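Local coordinates for hemoglobin-like protein (Methylacidiphilum infernorum, PDB 4NK2) that binds heme b and, as a group II truncated hemoglobin, probably binds and carries oxygen at the heme iron, at residues F44-P50 against W161-I167; L63-V67 against S97-V102; V69-L74 against C140-A144. All blocks are in the same frame, centred on the assembly; numbering follows the deposited sequence. Where two conformers were deposited one is given.

Interaction 1 of 3, residues F44-P50 against W161-I167; sequences FPEVKFP and WIESFSI. With HEM (protoporphyrin IX containing Fe), chain C.
W161 packs against P50, F49 and V47. With chi1 at 173°, it sets its indole among these three side chains. P50 CD sits over one face of the indole, 3.7 Å from the centroid of its five-membered ring, a CH-pi contact. W161 NE1 in turn lies over the centre of the F49 ring, 3.5 Å from F49 CE2; the two ring planes are oblique, 49° apart. F49 also turns its edge to the face of F165, closing an aromatic cluster whose other side reaches the heme: F165 CD2 is 3.4 Å from the vinyl carbon CBC of HEM.

V47 splits its two methyls. CG1 meets the indole edge, 3.7 Å from W161 CD1, while CG2 rests against S164 and F165. At I167, CD1 presses tightly on the P45 ring, 3.3 Å from P45 CG. The one direct hydrogen bond runs from S164 OG to E46 O at 2.7 Å, with the donor above the carbonyl plane, and a water joins P45 O to S164 O. F44, V47 and K48 also pair with an antiparallel strand of the second subunit. Apolar and aromatic packing, with one buried serine bond, thus links the intersubunit strand to the heme's vinyl edge.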
loop_
_atom_site.group_PDB
_atom_site.type_symbol
_atom_site.label_atom_id
_atom_site.label_comp_id
_atom_site.label_asym_id
_atom_site.label_seq_id
_atom_site.Cartn_x
_atom_site.Cartn_y
_atom_site.Cartn_z
ATOM N N PHE A 44 3.041 -5.120 -10.553
ATOM C CA PHE A 44 4.421 -5.505 -10.282
ATOM C C PHE A 44 5.023 -5.971 -11.603
ATOM O O PHE A 44 4.725 -7.076 -12.063
ATOM C CB PHE A 44 4.484 -6.641 -9.254
ATOM C CG PHE A 44 3.976 -6.260 -7.883
ATOM C CD1 PHE A 44 3.842 -4.926 -7.522
ATOM C CD2 PHE A 44 3.653 -7.238 -6.952
ATOM C CE1 PHE A 44 3.378 -4.575 -6.247
ATOM C CE2 PHE A 44 3.184 -6.897 -5.690
ATOM C CZ PHE A 44 3.054 -5.562 -5.341
ATOM N N PRO A 45 5.878 -5.142 -12.222
ATOM C CA PRO A 45 6.407 -5.556 -13.530
ATOM C C PRO A 45 7.282 -6.810 -13.437
ATOM O O PRO A 45 7.718 -7.193 -12.347
ATOM C CB PRO A 45 7.243 -4.349 -13.971
ATOM C CG PRO A 45 7.561 -3.611 -12.719
ATOM C CD PRO A 45 6.375 -3.813 -11.818
ATOM N N GLU A 46 7.543 -7.444 -14.565
ATOM C CA GLU A 46 8.407 -8.613 -14.606
ATOM C C GLU A 46 9.738 -8.361 -13.919
ATOM O O GLU A 46 10.311 -7.302 -14.063
ATOM C CB GLU A 46 8.656 -9.014 -16.055
ATOM C CG GLU A 46 9.385 -10.303 -16.216
ATOM C CD GLU A 46 9.876 -10.525 -17.619
ATOM O OE1 GLU A 46 9.841 -9.588 -18.424
ATOM O OE2 GLU A 46 10.302 -11.640 -17.924
ATOM N N VAL A 47 10.226 -9.351 -13.183
ATOM C CA VAL A 47 11.543 -9.276 -12.536
ATOM C C VAL A 47 12.507 -10.335 -13.093
ATOM O O VAL A 47 12.241 -11.546 -13.010
ATOM C CB VAL A 47 11.465 -9.466 -11.023
ATOM C CG1 VAL A 47 12.870 -9.454 -10.423
ATOM C CG2 VAL A 47 10.620 -8.377 -10.387
ATOM N N LYS A 48 13.631 -9.894 -13.639
ATOM C CA LYS A 48 14.651 -10.810 -14.101
ATOM C C LYS A 48 15.756 -10.920 -13.072
ATOM O O LYS A 48 16.493 -9.987 -12.876
ATOM C CB LYS A 48 15.242 -10.321 -15.409
ATOM C CG LYS A 48 14.240 -9.892 -16.416
ATOM C CD LYS A 48 14.205 -10.854 -17.560
ATOM C CE LYS A 48 14.332 -10.154 -18.878
ATOM N NZ LYS A 48 14.134 -11.119 -19.979
ATOM N N PHE A 49 15.862 -12.065 -12.424
ATOM C CA PHE A 49 16.917 -12.302 -11.439
ATOM C C PHE A 49 18.237 -12.463 -12.192
ATOM O O PHE A 49 18.230 -12.873 -13.353
ATOM C CB PHE A 49 16.613 -13.538 -10.590
ATOM C CG PHE A 49 15.793 -13.240 -9.344
ATOM C CD1 PHE A 49 14.503 -12.734 -9.445
ATOM C CD2 PHE A 49 16.318 -13.474 -8.078
ATOM C CE1 PHE A 49 13.743 -12.463 -8.292
ATOM C CE2 PHE A 49 15.575 -13.211 -6.927
ATOM C CZ PHE A 49 14.286 -12.701 -7.034
ATOM N N PRO A 50 19.367 -12.124 -11.542
ATOM C CA PRO A 50 20.678 -12.140 -12.212
ATOM C C PRO A 50 21.064 -13.556 -12.599
ATOM O O PRO A 50 20.701 -14.472 -11.868
ATOM C CB PRO A 50 21.641 -11.662 -11.122
ATOM C CG PRO A 50 20.763 -11.001 -10.071
ATOM C CD PRO A 50 19.468 -11.748 -10.122
ATOM N N TRP A 161 17.636 -6.060 -12.100
ATOM C CA TRP A 161 17.064 -6.910 -11.052
ATOM C C TRP A 161 16.538 -6.084 -9.881
ATOM O O TRP A 161 15.360 -6.180 -9.525
ATOM C CB TRP A 161 18.077 -7.942 -10.551
ATOM C CG TRP A 161 17.575 -8.719 -9.350
ATOM C CD1 TRP A 161 16.356 -9.332 -9.217
ATOM C CD2 TRP A 161 18.284 -8.967 -8.125
ATOM N NE1 TRP A 161 16.267 -9.943 -7.978
ATOM C CE2 TRP A 161 17.435 -9.729 -7.292
ATOM C CE3 TRP A 161 19.555 -8.614 -7.655
ATOM C CZ2 TRP A 161 17.818 -10.147 -6.014
ATOM C CZ3 TRP A 161 19.935 -9.024 -6.392
ATOM C CH2 TRP A 161 19.066 -9.791 -5.582
ATOM N N ILE A 162 17.385 -5.268 -9.266
ATOM C CA ILE A 162 16.898 -4.523 -8.094
ATOM C C ILE A 162 15.896 -3.418 -8.452
ATOM O O ILE A 162 14.996 -3.121 -7.661
ATOM C CB ILE A 162 18.046 -3.935 -7.229
ATOM C CG1 ILE A 162 18.932 -2.994 -8.058
ATOM C CG2 ILE A 162 18.873 -5.050 -6.627
ATOM C CD1 ILE A 162 19.939 -2.203 -7.219
ATOM N N GLU A 163 16.070 -2.778 -9.608
ATOM C CA GLU A 163 15.139 -1.719 -10.026
ATOM C C GLU A 163 13.726 -2.255 -10.135
ATOM O O GLU A 163 12.767 -1.572 -9.772
ATOM C CB GLU A 163 15.539 -1.112 -11.382
ATOM C CG GLU A 163 14.683 0.098 -11.787
ATOM C CD GLU A 163 13.343 -0.275 -12.435
ATOM O OE1 GLU A 163 13.176 -1.433 -12.911
ATOM O OE2 GLU A 163 12.454 0.615 -12.500
ATOM N N SER A 164 13.581 -3.472 -10.651
ATOM C CA SER A 164 12.240 -4.034 -10.779
ATOM C C SER A 164 11.783 -4.740 -9.509
ATOM O O SER A 164 10.639 -4.576 -9.095
ATOM C CB SER A 164 12.137 -4.980 -11.976
ATOM O OG SER A 164 10.834 -5.540 -12.018
ATOM N N PHE A 165 12.668 -5.528 -8.900
ATOM C CA PHE A 165 12.290 -6.312 -7.725
ATOM C C PHE A 165 11.870 -5.382 -6.595
ATOM O O PHE A 165 10.962 -5.696 -5.818
ATOM C CB PHE A 165 13.463 -7.183 -7.266
ATOM C CG PHE A 165 13.080 -8.265 -6.281
ATOM C CD1 PHE A 165 11.817 -8.843 -6.310
ATOM C CD2 PHE A 165 13.993 -8.715 -5.337
ATOM C CE1 PHE A 165 11.474 -9.853 -5.409
ATOM C CE2 PHE A 165 13.651 -9.720 -4.428
ATOM C CZ PHE A 165 12.392 -10.282 -4.465
ATOM N N SER A 166 12.533 -4.230 -6.501
ATOM C CA SER A 166 12.245 -3.272 -5.435
ATOM C C SER A 166 10.808 -2.758 -5.504
ATOM O O SER A 166 10.234 -2.345 -4.491
ATOM C CB SER A 166 13.238 -2.101 -5.459
ATOM O OG SER A 166 13.238 -1.408 -6.707
ATOM N N ILE A 167 10.205 -2.777 -6.686
ATOM C CA ILE A 167 8.822 -2.294 -6.774
ATOM C C ILE A 167 7.875 -3.111 -5.878
ATOM O O ILE A 167 6.918 -2.569 -5.316
ATOM C CB ILE A 167 8.311 -2.309 -8.216
ATOM C CG1 ILE A 167 9.139 -1.334 -9.070
ATOM C CG2 ILE A 167 6.858 -1.911 -8.254
ATOM C CD1 ILE A 167 8.792 -1.387 -10.555
HETATM C CHA HEM C . 15.485 -6.332 5.281
HETATM C CHB HEM C . 14.551 -1.802 3.869
HETATM C CHC HEM C . 14.120 -3.361 -0.733
HETATM C CHD HEM C . 16.762 -7.213 0.662
HETATM C C1A HEM C . 15.182 -4.995 5.341
HETATM C C2A HEM C . 14.918 -4.204 6.541
HETATM C C3A HEM C . 14.661 -2.946 6.125
HETATM C C4A HEM C . 14.748 -2.907 4.671
HETATM C CMA HEM C . 14.339 -1.708 6.992
HETATM C CAA HEM C . 14.929 -4.739 8.003
HETATM C CBA HEM C . 13.470 -5.074 8.379
HETATM C CGA HEM C . 13.248 -5.661 9.770
HETATM O O1A HEM C . 12.297 -5.212 10.472
HETATM O O2A HEM C . 13.988 -6.584 10.207
HETATM C C1B HEM C . 14.249 -1.813 2.516
HETATM C C2B HEM C . 13.674 -0.729 1.735
HETATM C C3B HEM C . 13.553 -1.156 0.465
HETATM C C4B HEM C . 14.048 -2.527 0.380
HETATM C CMB HEM C . 13.286 0.674 2.247
HETATM C CAB HEM C . 12.981 -0.310 -0.689
HETATM C CBB HEM C . 12.618 -0.908 -1.830
HETATM C C1C HEM C . 14.849 -4.535 -0.786
HETATM C C2C HEM C . 15.183 -5.326 -1.963
HETATM C C3C HEM C . 15.905 -6.392 -1.563
HETATM C C4C HEM C . 16.070 -6.313 -0.124
HETATM C CMC HEM C . 14.752 -5.002 -3.410
HETATM C CAC HEM C . 16.509 -7.519 -2.433
HETATM C CBC HEM C . 16.698 -7.362 -3.751
HETATM C C1D HEM C . 16.572 -7.427 2.008
HETATM C C2D HEM C . 16.883 -8.642 2.745
HETATM C C3D HEM C . 16.491 -8.346 4.184
HETATM C C4D HEM C . 15.971 -6.997 4.180
HETATM C CMD HEM C . 17.504 -9.962 2.224
HETATM C CAD HEM C . 16.594 -9.313 5.384
HETATM C CBD HEM C . 15.351 -10.206 5.342
HETATM C CGD HEM C . 15.437 -11.157 6.515
HETATM O O1D HEM C . 15.250 -10.698 7.667
HETATM O O2D HEM C . 15.705 -12.369 6.294
HETATM N NA HEM C . 15.072 -4.174 4.234
HETATM N NB HEM C . 14.460 -2.875 1.649
HETATM N NC HEM C . 15.418 -5.178 0.305
HETATM N ND HEM C . 16.041 -6.495 2.885
HETATM FE FE HEM C . 15.162 -4.713 2.248
HETATM O O HOH W 1 8.253 -5.991 -9.825
#

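Interaction 2 of 3, residues L63-V67 against S97-V102; sequences LRKLV and SADFVV. With HEM (protoporphyrin IX containing Fe), chain C.
S97 opens the contact with its CB 3.8 Å from V67 CG1, while its hydroxyl lies on the other side against heme pyrrole D. One residue on, A98 is small enough for helix 63-67 to come close: its CB meets V67 CG1 and lies 3.6 Å from R64 NH1. D99 receives the charge of R64, which reaches it with a chain extended from CG to NE; R64 NH1 and NH2, each 2.9 Å from D99 OD1, grip that single oxygen end-on. OD1 lies in the guanidinium plane, yet the carboxylate stands nearly perpendicular to it, 86° away. E60 holds R64 NE, K95 holds D99 OD2, and Y110 makes a cation-pi contact with R64.

F100 turns from this interface to the heme, its CB 3.5 Å from methyl CMD of HEM. V101 returns to the helix pair, and its CG2 slides past V67 CG2 at 3.6 Å. V102 finishes the walk with CG2 touching both L63 CB and R64 CG, 4.0 Å from the latter. Apolar packing therefore joins the helices, bordered by an E60-R64-D99-K95 chain of alternating charges that probably holds the D99 carboxylate in place and fixes the guanidinium's rotation.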
loop_
_atom_site.group_PDB
_atom_site.type_symbol
_atom_site.label_atom_id
_atom_site.label_comp_id
_atom_site.label_asym_id
_atom_site.label_seq_id
_atom_site.Cartn_x
_atom_site.Cartn_y
_atom_site.Cartn_z
ATOM N N LEU A 63 30.619 -8.756 -3.722
ATOM C CA LEU A 63 29.179 -8.669 -3.471
ATOM C C LEU A 63 28.906 -8.321 -2.015
ATOM O O LEU A 63 27.973 -7.567 -1.711
ATOM C CB LEU A 63 28.473 -9.967 -3.881
ATOM C CG LEU A 63 28.464 -10.222 -5.396
ATOM C CD1 LEU A 63 27.982 -11.625 -5.723
ATOM C CD2 LEU A 63 27.580 -9.188 -6.082
ATOM N N ARG A 64 29.706 -8.842 -1.095
ATOM C CA ARG A 64 29.448 -8.511 0.307
ATOM C C ARG A 64 29.833 -7.052 0.581
ATOM O O ARG A 64 29.186 -6.358 1.373
ATOM C CB ARG A 64 30.173 -9.480 1.259
ATOM C CG ARG A 64 29.758 -10.948 1.086
ATOM C CD ARG A 64 30.259 -11.836 2.223
ATOM N NE ARG A 64 29.686 -13.175 2.106
ATOM C CZ ARG A 64 28.509 -13.528 2.619
ATOM N NH1 ARG A 64 27.779 -12.647 3.297
ATOM N NH2 ARG A 64 28.050 -14.762 2.446
ATOM N N LYS A 65 30.872 -6.575 -0.098
ATOM C CA LYS A 65 31.305 -5.193 0.095
ATOM C C LYS A 65 30.287 -4.235 -0.496
ATOM O O LYS A 65 30.006 -3.176 0.081
ATOM C CB LYS A 65 32.671 -4.954 -0.544
ATOM C CG LYS A 65 33.173 -3.523 -0.372
ATOM C CD LYS A 65 34.520 -3.316 -1.113
ATOM C CE LYS A 65 34.963 -1.869 -0.982
ATOM N NZ LYS A 65 36.360 -1.664 -1.445
ATOM N N LEU A 66 29.726 -4.610 -1.645
ATOM C CA LEU A 66 28.676 -3.823 -2.291
ATOM C C LEU A 66 27.527 -3.615 -1.318
ATOM O O LEU A 66 27.013 -2.505 -1.161
ATOM C CB LEU A 66 28.164 -4.564 -3.530
ATOM C CG LEU A 66 26.839 -4.094 -4.131
ATOM C CD1 LEU A 66 26.917 -2.626 -4.596
ATOM C CD2 LEU A 66 26.403 -5.009 -5.289
ATOM N N VAL A 67 27.108 -4.699 -0.678
ATOM C CA VAL A 67 25.970 -4.620 0.240
ATOM C C VAL A 67 26.350 -3.767 1.440
ATOM O O VAL A 67 25.576 -2.908 1.886
ATOM C CB VAL A 67 25.540 -6.014 0.684
ATOM C CG1 VAL A 67 24.505 -5.931 1.816
ATOM C CG2 VAL A 67 24.962 -6.777 -0.520
ATOM N N SER A 97 21.281 -9.529 4.202
ATOM C CA SER A 97 21.187 -8.968 2.856
ATOM C C SER A 97 22.327 -9.442 1.982
ATOM O O SER A 97 22.139 -9.710 0.786
ATOM C CB SER A 97 21.198 -7.439 2.892
ATOM O OG SER A 97 19.984 -6.949 3.416
ATOM N N ALA A 98 23.519 -9.540 2.564
ATOM C CA ALA A 98 24.682 -9.930 1.768
ATOM C C ALA A 98 24.554 -11.408 1.392
ATOM O O ALA A 98 24.817 -11.792 0.230
ATOM C CB ALA A 98 25.967 -9.646 2.511
ATOM N N ASP A 99 24.136 -12.238 2.355
ATOM C CA ASP A 99 23.852 -13.644 2.044
ATOM C C ASP A 99 22.821 -13.755 0.927
ATOM O O ASP A 99 22.975 -14.564 0.017
ATOM C CB ASP A 99 23.330 -14.412 3.265
ATOM C CG ASP A 99 24.394 -14.642 4.328
ATOM O OD1 ASP A 99 25.602 -14.487 4.036
ATOM O OD2 ASP A 99 24.004 -14.990 5.465
ATOM N N PHE A 100 21.759 -12.960 0.998
ATOM C CA PHE A 100 20.729 -12.994 -0.044
ATOM C C PHE A 100 21.303 -12.604 -1.419
ATOM O O PHE A 100 21.072 -13.276 -2.426
ATOM C CB PHE A 100 19.567 -12.062 0.329
ATOM C CG PHE A 100 18.426 -12.078 -0.657
ATOM C CD1 PHE A 100 17.562 -13.166 -0.728
ATOM C CD2 PHE A 100 18.208 -11.000 -1.501
ATOM C CE1 PHE A 100 16.508 -13.188 -1.640
ATOM C CE2 PHE A 100 17.165 -11.016 -2.425
ATOM C CZ PHE A 100 16.307 -12.113 -2.486
ATOM N N VAL A 101 22.038 -11.500 -1.464
ATOM C CA VAL A 101 22.609 -11.020 -2.721
ATOM C C VAL A 101 23.586 -12.024 -3.315
ATOM O O VAL A 101 23.557 -12.288 -4.524
ATOM C CB VAL A 101 23.339 -9.677 -2.525
ATOM C CG1 VAL A 101 24.222 -9.362 -3.731
ATOM C CG2 VAL A 101 22.312 -8.540 -2.269
ATOM N N VAL A 102 24.477 -12.561 -2.485
ATOM C CA VAL A 102 25.447 -13.545 -2.967
ATOM C C VAL A 102 24.717 -14.753 -3.551
ATOM O O VAL A 102 25.056 -15.233 -4.629
ATOM C CB VAL A 102 26.389 -14.003 -1.844
ATOM C CG1 VAL A 102 27.204 -15.214 -2.295
ATOM C CG2 VAL A 102 27.318 -12.871 -1.418
HETATM C CHA HEM C . 15.485 -6.332 5.281
HETATM C CHB HEM C . 14.551 -1.802 3.869
HETATM C CHC HEM C . 14.120 -3.361 -0.733
HETATM C CHD HEM C . 16.762 -7.213 0.662
HETATM C C1A HEM C . 15.182 -4.995 5.341
HETATM C C2A HEM C . 14.918 -4.204 6.541
HETATM C C3A HEM C . 14.661 -2.946 6.125
HETATM C C4A HEM C . 14.748 -2.907 4.671
HETATM C CMA HEM C . 14.339 -1.708 6.992
HETATM C CAA HEM C . 14.929 -4.739 8.003
HETATM C CBA HEM C . 13.470 -5.074 8.379
HETATM C CGA HEM C . 13.248 -5.661 9.770
HETATM O O1A HEM C . 12.297 -5.212 10.472
HETATM O O2A HEM C . 13.988 -6.584 10.207
HETATM C C1B HEM C . 14.249 -1.813 2.516
HETATM C C2B HEM C . 13.674 -0.729 1.735
HETATM C C3B HEM C . 13.553 -1.156 0.465
HETATM C C4B HEM C . 14.048 -2.527 0.380
HETATM C CMB HEM C . 13.286 0.674 2.247
HETATM C CAB HEM C . 12.981 -0.310 -0.689
HETATM C CBB HEM C . 12.618 -0.908 -1.830
HETATM C C1C HEM C . 14.849 -4.535 -0.786
HETATM C C2C HEM C . 15.183 -5.326 -1.963
HETATM C C3C HEM C . 15.905 -6.392 -1.563
HETATM C C4C HEM C . 16.070 -6.313 -0.124
HETATM C CMC HEM C . 14.752 -5.002 -3.410
HETATM C CAC HEM C . 16.509 -7.519 -2.433
HETATM C CBC HEM C . 16.698 -7.362 -3.751
HETATM C C1D HEM C . 16.572 -7.427 2.008
HETATM C C2D HEM C . 16.883 -8.642 2.745
HETATM C C3D HEM C . 16.491 -8.346 4.184
HETATM C C4D HEM C . 15.971 -6.997 4.180
HETATM C CMD HEM C . 17.504 -9.962 2.224
HETATM C CAD HEM C . 16.594 -9.313 5.384
HETATM C CBD HEM C . 15.351 -10.206 5.342
HETATM C CGD HEM C . 15.437 -11.157 6.515
HETATM O O1D HEM C . 15.250 -10.698 7.667
HETATM O O2D HEM C . 15.705 -12.369 6.294
HETATM N NA HEM C . 15.072 -4.174 4.234
HETATM N NB HEM C . 14.460 -2.875 1.649
HETATM N NC HEM C . 15.418 -5.178 0.305
HETATM N ND HEM C . 16.041 -6.495 2.885
HETATM FE FE HEM C . 15.162 -4.713 2.248
#

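Interaction 3 of 3, residues V69-L74 against C140-A144; sequences VHHENL and CYKHA
H70 lays its imidazole flat on the phenol ring of Y141, face to face, with centroids 3.7 Å apart and planes nearly parallel. A first torsion of 175° carries the H70 ring across to helix 140-144. The phenol comes to meet it with an unusual first torsion: Y141 chi1 is -128°, away from the staggered values. Y141 CD1 lies over the middle of the imidazole, 3.3 Å from H70 CE1, while L74 CD1 of the same helix as H70 covers the opposite face. The edge carrying H70 CD2 abuts the C140 backbone, and NE2 is hydrogen-bonded to W137 O. A water is hydrogen-bonded to both H70 ND1 and Y141 OH, 3.0 Å from the latter, joining the stacked rings. Replacing the imidazole by an alanine is likely to open a gap on the stacked face of Y141 and leave W137 O without its side-chain donor.

N73 places its amide differently. CG points beside its own backbone N, and ND2 donates to C140 O at 3.0 Å, nearly straight at 167° and on a lone pair in the carbonyl plane. That oxygen also accepts A144 N, the normal helical bond, so the asparagine adds a second grip without breaking the turn. C140 SG nestles 3.9 Å from L74 CD2, and A144 CB packs on V69 CG1 and the H70 backbone. The segment axes come within 8.4 Å. Such packing of helix 53-75 on helix 131-147, next to W137 of the heme pocket, belongs to the two-over-two helical fold of truncated globins.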
loop_
_atom_site.group_PDB
_atom_site.type_symbol
_atom_site.label_atom_id
_atom_site.label_comp_id
_atom_site.label_asym_id
_atom_site.label_seq_id
_atom_site.Cartn_x
_atom_site.Cartn_y
_atom_site.Cartn_z
ATOM N N VAL A 69 28.570 -1.356 1.540
ATOM C CA VAL A 69 28.592 0.045 1.126
ATOM C C VAL A 69 27.177 0.582 0.901
ATOM O O VAL A 69 26.871 1.728 1.253
ATOM C CB VAL A 69 29.473 0.235 -0.137
ATOM C CG1 VAL A 69 29.284 1.627 -0.732
ATOM C CG2 VAL A 69 30.944 -0.014 0.211
ATOM N N HIS A 70 26.300 -0.236 0.327
ATOM C CA HIS A 70 24.930 0.227 0.096
ATOM C C HIS A 70 24.341 0.625 1.444
ATOM O O HIS A 70 23.656 1.641 1.573
ATOM C CB HIS A 70 24.077 -0.869 -0.570
ATOM C CG HIS A 70 22.630 -0.500 -0.738
ATOM N ND1 HIS A 70 21.602 -1.308 -0.300
ATOM C CD2 HIS A 70 22.041 0.584 -1.302
ATOM C CE1 HIS A 70 20.441 -0.734 -0.579
ATOM N NE2 HIS A 70 20.683 0.414 -1.191
ATOM N N HIS A 71 24.603 -0.201 2.439
ATOM C CA HIS A 71 24.056 0.142 3.785
ATOM C C HIS A 71 24.705 1.353 4.393
ATOM O O HIS A 71 23.978 2.120 4.971
ATOM C CB HIS A 71 24.124 -1.084 4.701
ATOM C CG HIS A 71 22.961 -2.015 4.528
ATOM N ND1 HIS A 71 21.791 -1.869 5.236
ATOM C CD2 HIS A 71 22.776 -3.077 3.708
ATOM C CE1 HIS A 71 20.937 -2.809 4.875
ATOM N NE2 HIS A 71 21.508 -3.555 3.945
ATOM N N GLU A 72 25.978 1.609 4.167
ATOM C CA GLU A 72 26.597 2.854 4.630
ATOM C C GLU A 72 25.874 4.048 4.002
ATOM O O GLU A 72 25.576 5.039 4.681
ATOM C CB GLU A 72 28.098 2.869 4.319
ATOM C CG GLU A 72 28.873 1.840 5.131
ATOM C CD GLU A 72 30.285 1.641 4.637
ATOM O OE1 GLU A 72 30.734 2.420 3.770
ATOM O OE2 GLU A 72 30.948 0.698 5.111
ATOM N N ASN A 73 25.570 3.951 2.707
ATOM C CA ASN A 73 24.836 5.007 2.014
ATOM C C ASN A 73 23.439 5.190 2.622
ATOM O O ASN A 73 22.999 6.308 2.874
ATOM C CB ASN A 73 24.736 4.698 0.508
ATOM C CG ASN A 73 26.089 4.801 -0.207
ATOM O OD1 ASN A 73 27.047 5.348 0.347
ATOM N ND2 ASN A 73 26.169 4.276 -1.438
ATOM N N LEU A 74 22.741 4.082 2.846
ATOM C CA LEU A 74 21.415 4.136 3.457
ATOM C C LEU A 74 21.413 4.858 4.812
ATOM O O LEU A 74 20.475 5.604 5.111
ATOM C CB LEU A 74 20.841 2.726 3.613
ATOM C CG LEU A 74 20.308 2.064 2.347
ATOM C CD1 LEU A 74 19.968 0.613 2.639
ATOM C CD2 LEU A 74 19.076 2.811 1.829
ATOM N N CYS A 140 20.855 5.047 -3.470
ATOM C CA CYS A 140 21.941 4.574 -2.627
ATOM C C CYS A 140 22.645 3.381 -3.262
ATOM O O CYS A 140 23.845 3.187 -3.057
ATOM C CB CYS A 140 21.424 4.175 -1.244
ATOM S SG CYS A 140 20.980 5.597 -0.216
ATOM N N TYR A 141 21.898 2.555 -3.990
ATOM C CA TYR A 141 22.501 1.373 -4.603
ATOM C C TYR A 141 23.292 1.767 -5.843
ATOM O O TYR A 141 24.386 1.232 -6.093
ATOM C CB TYR A 141 21.432 0.345 -4.958
ATOM C CG TYR A 141 21.727 -1.028 -4.417
ATOM C CD1 TYR A 141 20.767 -1.728 -3.703
ATOM C CD2 TYR A 141 22.957 -1.636 -4.643
ATOM C CE1 TYR A 141 21.015 -2.993 -3.213
ATOM C CE2 TYR A 141 23.217 -2.908 -4.150
ATOM C CZ TYR A 141 22.238 -3.575 -3.433
ATOM O OH TYR A 141 22.476 -4.842 -2.930
ATOM N N LYS A 142 22.748 2.698 -6.620
ATOM C CA LYS A 142 23.471 3.227 -7.788
ATOM C C LYS A 142 24.849 3.721 -7.361
ATOM O O LYS A 142 25.877 3.367 -7.969
ATOM C CB LYS A 142 22.675 4.368 -8.436
ATOM C CG LYS A 142 23.325 4.923 -9.725
ATOM C CD LYS A 142 22.584 6.163 -10.248
ATOM C CE LYS A 142 22.832 7.373 -9.376
ATOM N NZ LYS A 142 22.226 8.619 -9.945
ATOM N N HIS A 143 24.894 4.532 -6.312
ATOM C CA HIS A 143 26.193 4.996 -5.803
ATOM C C HIS A 143 27.096 3.877 -5.293
ATOM O O HIS A 143 28.301 3.872 -5.591
ATOM C CB HIS A 143 26.016 6.088 -4.748
ATOM C CG HIS A 143 25.624 7.403 -5.338
ATOM N ND1 HIS A 143 24.310 7.799 -5.465
ATOM C CD2 HIS A 143 26.371 8.390 -5.890
ATOM C CE1 HIS A 143 24.264 8.989 -6.041
ATOM N NE2 HIS A 143 25.503 9.368 -6.309
ATOM N N ALA A 144 26.540 2.934 -4.528
ATOM C CA ALA A 144 27.350 1.798 -4.069
ATOM C C ALA A 144 27.982 1.056 -5.249
ATOM O O ALA A 144 29.164 0.706 -5.212
ATOM C CB ALA A 144 26.523 0.833 -3.201
HETATM O O HOH W 2 21.678 -4.588 -0.015
#

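Overall arrangement
Helix 53-75 ties interactions 2 and 3 together: it packs on helix 87-104 through 63-67 and on helix 131-147 through 69-74, with contact centres about 12 Å apart. L66, on the same helix, packs on Y141 and A144, and V101 of interaction 2 touches Y141. Along the chain their segments alternate, and both contacts fall between the segments that interaction 1 brings together. Interaction 1, about 17 and 18 Å from the others centre to centre, joins strand 35-48 to helix 155-165; it meets interaction 2 where W161 and F165 touch F100, and interaction 3 where I162 packs on Y141. Interactions 1 and 2 both touch the heme, connecting helical frame, pocket and dimer-forming strand.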